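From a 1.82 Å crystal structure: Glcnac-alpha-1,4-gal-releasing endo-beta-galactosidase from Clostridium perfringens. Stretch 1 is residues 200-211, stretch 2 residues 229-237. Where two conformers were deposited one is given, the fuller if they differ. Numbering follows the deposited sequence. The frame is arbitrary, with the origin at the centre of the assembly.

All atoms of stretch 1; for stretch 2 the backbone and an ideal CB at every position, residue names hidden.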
# COMPACT_ATOMS: atom_id res chain seq x y z
N ILE A 200 -4.02 -7.72 -3.99
CA ILE A 200 -4.39 -7.90 -2.58
C ILE A 200 -3.29 -8.77 -1.93
O ILE A 200 -2.90 -9.81 -2.49
CB ILE A 200 -5.73 -8.66 -2.42
CG1 ILE A 200 -6.89 -8.00 -3.19
CG2 ILE A 200 -6.08 -8.87 -0.93
CD1 ILE A 200 -8.07 -8.98 -3.44
N SER A 201 -2.78 -8.34 -0.79
CA SER A 201 -1.92 -9.22 0.01
C SER A 201 -2.27 -9.10 1.48
O SER A 201 -2.81 -8.09 1.90
CB SER A 201 -0.44 -8.91 -0.20
OG SER A 201 -0.12 -7.57 0.16
N GLU A 202 -1.93 -10.12 2.27
CA GLU A 202 -2.07 -9.98 3.71
C GLU A 202 -0.90 -10.71 4.35
O GLU A 202 -1.03 -11.73 5.05
CB GLU A 202 -3.45 -10.42 4.23
CG GLU A 202 -3.88 -11.80 3.80
CD GLU A 202 -5.39 -12.08 3.99
OE1 GLU A 202 -6.19 -11.23 4.51
OE2 GLU A 202 -5.78 -13.18 3.57
N ASP A 203 0.27 -10.15 4.09
CA ASP A 203 1.50 -10.70 4.62
C ASP A 203 1.52 -10.54 6.14
O ASP A 203 0.86 -9.67 6.70
CB ASP A 203 2.70 -9.96 4.03
CG ASP A 203 2.82 -10.14 2.53
OD1 ASP A 203 3.47 -9.29 1.89
OD2 ASP A 203 2.32 -11.09 1.90
N LYS A 204 2.27 -11.41 6.80
CA LYS A 204 2.51 -11.30 8.24
C LYS A 204 3.38 -10.08 8.55
O LYS A 204 4.39 -9.82 7.84
CB LYS A 204 3.21 -12.56 8.75
CG LYS A 204 2.31 -13.80 8.67
CD LYS A 204 2.95 -15.05 9.26
CE LYS A 204 2.00 -16.23 9.11
NZ LYS A 204 2.16 -16.91 7.78
N VAL A 205 3.01 -9.35 9.61
CA VAL A 205 3.83 -8.24 10.08
C VAL A 205 5.16 -8.78 10.64
O VAL A 205 5.23 -9.92 11.15
CB VAL A 205 3.09 -7.33 11.12
CG1 VAL A 205 1.82 -6.70 10.50
CG2 VAL A 205 2.73 -8.11 12.40
N PRO A 206 6.23 -8.00 10.50
CA PRO A 206 7.57 -8.48 10.92
C PRO A 206 7.79 -8.51 12.43
O PRO A 206 8.73 -9.19 12.88
CB PRO A 206 8.52 -7.49 10.24
CG PRO A 206 7.74 -6.23 10.12
CD PRO A 206 6.28 -6.67 9.87
N SER A 207 6.96 -7.79 13.18
CA SER A 207 7.08 -7.71 14.64
C SER A 207 5.79 -7.23 15.25
O SER A 207 4.96 -6.60 14.58
CB SER A 207 8.21 -6.74 15.04
OG SER A 207 7.99 -5.47 14.46
N GLY A 208 5.60 -7.54 16.54
CA GLY A 208 4.45 -7.04 17.27
C GLY A 208 3.17 -7.85 17.08
O GLY A 208 3.12 -8.81 16.31
N ASP A 209 2.15 -7.43 17.83
CA ASP A 209 0.84 -8.06 17.90
C ASP A 209 -0.21 -6.99 17.62
O ASP A 209 -0.66 -6.29 18.54
CB ASP A 209 0.62 -8.65 19.31
CG ASP A 209 -0.55 -9.64 19.37
OD1 ASP A 209 -1.37 -9.57 20.33
OD2 ASP A 209 -0.72 -10.53 18.52
N PRO A 210 -0.58 -6.80 16.35
CA PRO A 210 -1.47 -5.69 15.98
C PRO A 210 -2.81 -5.60 16.73
O PRO A 210 -3.32 -4.49 16.80
CB PRO A 210 -1.71 -5.93 14.48
CG PRO A 210 -0.38 -6.53 14.03
CD PRO A 210 -0.12 -7.55 15.16
N THR A 211 -3.35 -6.70 17.27
CA THR A 211 -4.66 -6.68 17.94
C THR A 211 -4.61 -6.40 19.45
O THR A 211 -5.65 -6.29 20.10
CB THR A 211 -5.47 -7.98 17.68
OG1 THR A 211 -4.82 -9.11 18.31
CG2 THR A 211 -5.52 -8.31 16.19
N UNK A 229 4.42 1.44 4.88
CA UNK A 229 5.39 1.34 5.98
C UNK A 229 4.72 0.87 7.26
O UNK A 229 3.65 1.38 7.63
CB UNK A 229 6.08 2.69 6.22
N UNK A 230 5.33 -0.11 7.92
CA UNK A 230 4.86 -0.62 9.21
C UNK A 230 5.88 -0.26 10.25
O UNK A 230 7.04 -0.67 10.14
CB UNK A 230 4.63 -2.13 9.18
N UNK A 231 5.45 0.49 11.27
CA UNK A 231 6.37 0.99 12.30
C UNK A 231 7.63 1.59 11.65
O UNK A 231 8.76 1.30 12.07
CB UNK A 231 6.75 -0.13 13.26
N UNK A 232 7.39 2.40 10.63
CA UNK A 232 8.44 3.18 9.94
C UNK A 232 9.39 2.41 9.04
O UNK A 232 10.42 2.96 8.63
CB UNK A 232 9.28 3.91 10.99
N UNK A 233 9.08 1.14 8.76
CA UNK A 233 9.92 0.30 7.89
C UNK A 233 9.13 -0.17 6.67
O UNK A 233 7.97 -0.62 6.78
CB UNK A 233 10.46 -0.91 8.66
N UNK A 234 9.76 -0.10 5.49
CA UNK A 234 9.05 -0.44 4.25
C UNK A 234 8.55 -1.89 4.26
O UNK A 234 9.31 -2.82 4.59
CB UNK A 234 9.96 -0.22 3.04
N UNK A 235 7.28 -2.07 3.88
CA UNK A 235 6.58 -3.36 4.02
C UNK A 235 6.02 -3.84 2.67
O UNK A 235 6.01 -5.05 2.40
CB UNK A 235 5.45 -3.24 5.04
N UNK A 236 5.61 -2.90 1.82
CA UNK A 236 5.01 -3.22 0.50
C UNK A 236 5.16 -2.04 -0.46
O UNK A 236 5.12 -0.88 -0.05
CB UNK A 236 3.53 -3.58 0.65
N UNK A 237 5.31 -2.36 -1.75
CA UNK A 237 5.36 -1.34 -2.79
C UNK A 237 4.43 -1.73 -3.92
O UNK A 237 4.42 -2.89 -4.35
CB UNK A 237 6.79 -1.15 -3.31

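Position 229 lies in a strand, and its CA-to-CB bond leaves stretch 1 out of reach, with no atom of that stretch within 5.5 Å of the ideal CB. Stretch 1 therefore places no demand on it, and the extended backbone would accept many residues, beta-branched and aromatic ones included. The deposited residue is Tyr-229.

At position 230 the bond points toward stretch 1, and the ideal CB stands 4.9 Å from Pro-206 CD. Beyond it lie the apolar surfaces of Val-205 and Pro-206, and farther out the carbonyl oxygen of Ser-207. The gap is too long for a small side chain to fill; a large, flat one would suit, whether phenylalanine, tryptophan or tyrosine, and a donor at its tip could use the carbonyl. Tyr-230, with chi1 t, meets both conditions. Val-205 CB sits over one face of the ring, 4.0 Å from its centroid, in a CH-pi contact, while Pro-206 CD packs 3.6 Å from Tyr-230 CD2. Tyr-230 OH donates a hydrogen bond to Ser-207 O at 2.8 Å, near the ring plane, so a single side chain joins apolar packing to a polar anchor. Pro-210 CG also lies 3.8 Å from Tyr-230 OH.

Positions 231 and 232 both have positive phi (47° and 72°), the mark of a type I' turn, which favours glycine, asparagine and aspartate. The bond at 231 points toward stretch 1 but has nothing within 5.5 Å, leaving room for a polar group and water. Asp-231 makes no direct contact; a water donates to Asp-231 OD1 at 2.6 Å and lies 2.7 Å from Ser-207 OG, bridging the two. Position 232 is out of reach, and Asn-232 suits its backbone angles.

Position 233 closes the turn, its backbone paired with that of 230 by two hydrogen bonds. CA-to-CB points toward stretch 1 across open space, so a long polar or flexible residue would do. Glu-233 contacts it lightly, with OE1 4.4 Å from Pro-206 CG.

Position 234 is out of reach, and stretch 1 gives no guide to Leu-234.

Position 235 points toward stretch 1, but its ideal CB has nothing within 5.5 Å, so only a side chain of some length can reach the backbone of 203 to 206. A long aliphatic or an aromatic residue would serve. Phe-235, chi1 t, extends its ring to that segment: CE1 comes 3.5 Å from Lys-204 O, at the ring edge, and 4.1 Å from Pro-206 CD, while CZ lies 3.7 Å from Asp-203 CB.

At position 236 the ideal CB points toward stretch 1, 5.4 Å from Ser-201 OG, a hydroxyl that invites a polar partner. Glutamine, arginine or lysine could extend to it. Lys-236, all four chi angles t in the conformer given, stretches out fully, and NZ donates to Ser-201 OG at 2.7 Å.

Position 237 is out of reach; Val-237 suits its extended strand backbone.

Stretch 2 229-237: YYDNELFKV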
# COMPACT_ATOMS: atom_id res chain seq x y z
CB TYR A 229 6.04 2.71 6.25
CG TYR A 229 6.82 3.23 5.08
CD1 TYR A 229 8.20 3.00 4.98
CD2 TYR A 229 6.18 3.94 4.05
CE1 TYR A 229 8.91 3.47 3.88
CE2 TYR A 229 6.88 4.40 2.96
CZ TYR A 229 8.25 4.17 2.88
OH TYR A 229 8.96 4.63 1.78
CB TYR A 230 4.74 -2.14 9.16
CG TYR A 230 4.29 -2.81 10.46
CD1 TYR A 230 2.94 -2.80 10.84
CD2 TYR A 230 5.21 -3.49 11.28
CE1 TYR A 230 2.50 -3.43 12.00
CE2 TYR A 230 4.79 -4.13 12.47
CZ TYR A 230 3.43 -4.11 12.81
OH TYR A 230 2.99 -4.72 13.96
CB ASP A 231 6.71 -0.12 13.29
CG ASP A 231 5.53 -0.49 14.15
OD1 ASP A 231 5.59 -1.52 14.86
OD2 ASP A 231 4.49 0.21 14.16
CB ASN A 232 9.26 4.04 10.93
CG ASN A 232 8.40 5.02 11.71
OD1 ASN A 232 7.37 5.49 11.21
ND2 ASN A 232 8.82 5.34 12.95
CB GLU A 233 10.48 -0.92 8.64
CG GLU A 233 11.36 -1.82 7.76
CD GLU A 233 11.97 -3.01 8.50
OE1 GLU A 233 11.31 -4.08 8.59
OE2 GLU A 233 13.14 -2.87 8.97
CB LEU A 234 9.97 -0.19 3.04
CG LEU A 234 9.30 -0.39 1.67
CD1 LEU A 234 8.15 0.59 1.44
CD2 LEU A 234 10.36 -0.25 0.58
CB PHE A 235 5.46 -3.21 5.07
CG PHE A 235 4.61 -4.46 5.29
CD1 PHE A 235 5.08 -5.50 6.10
CD2 PHE A 235 3.34 -4.56 4.74
CE1 PHE A 235 4.28 -6.64 6.33
CE2 PHE A 235 2.54 -5.70 4.95
CZ PHE A 235 3.01 -6.73 5.76
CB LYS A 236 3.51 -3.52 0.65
CG LYS A 236 2.85 -4.00 -0.65
CD LYS A 236 1.42 -4.40 -0.43
CE LYS A 236 0.72 -4.88 -1.72
NZ LYS A 236 -0.67 -5.42 -1.44
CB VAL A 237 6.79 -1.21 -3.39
CG1 VAL A 237 6.82 -0.16 -4.49
CG2 VAL A 237 7.79 -0.87 -2.32
O HOH W 1 7.61 -3.01 15.59
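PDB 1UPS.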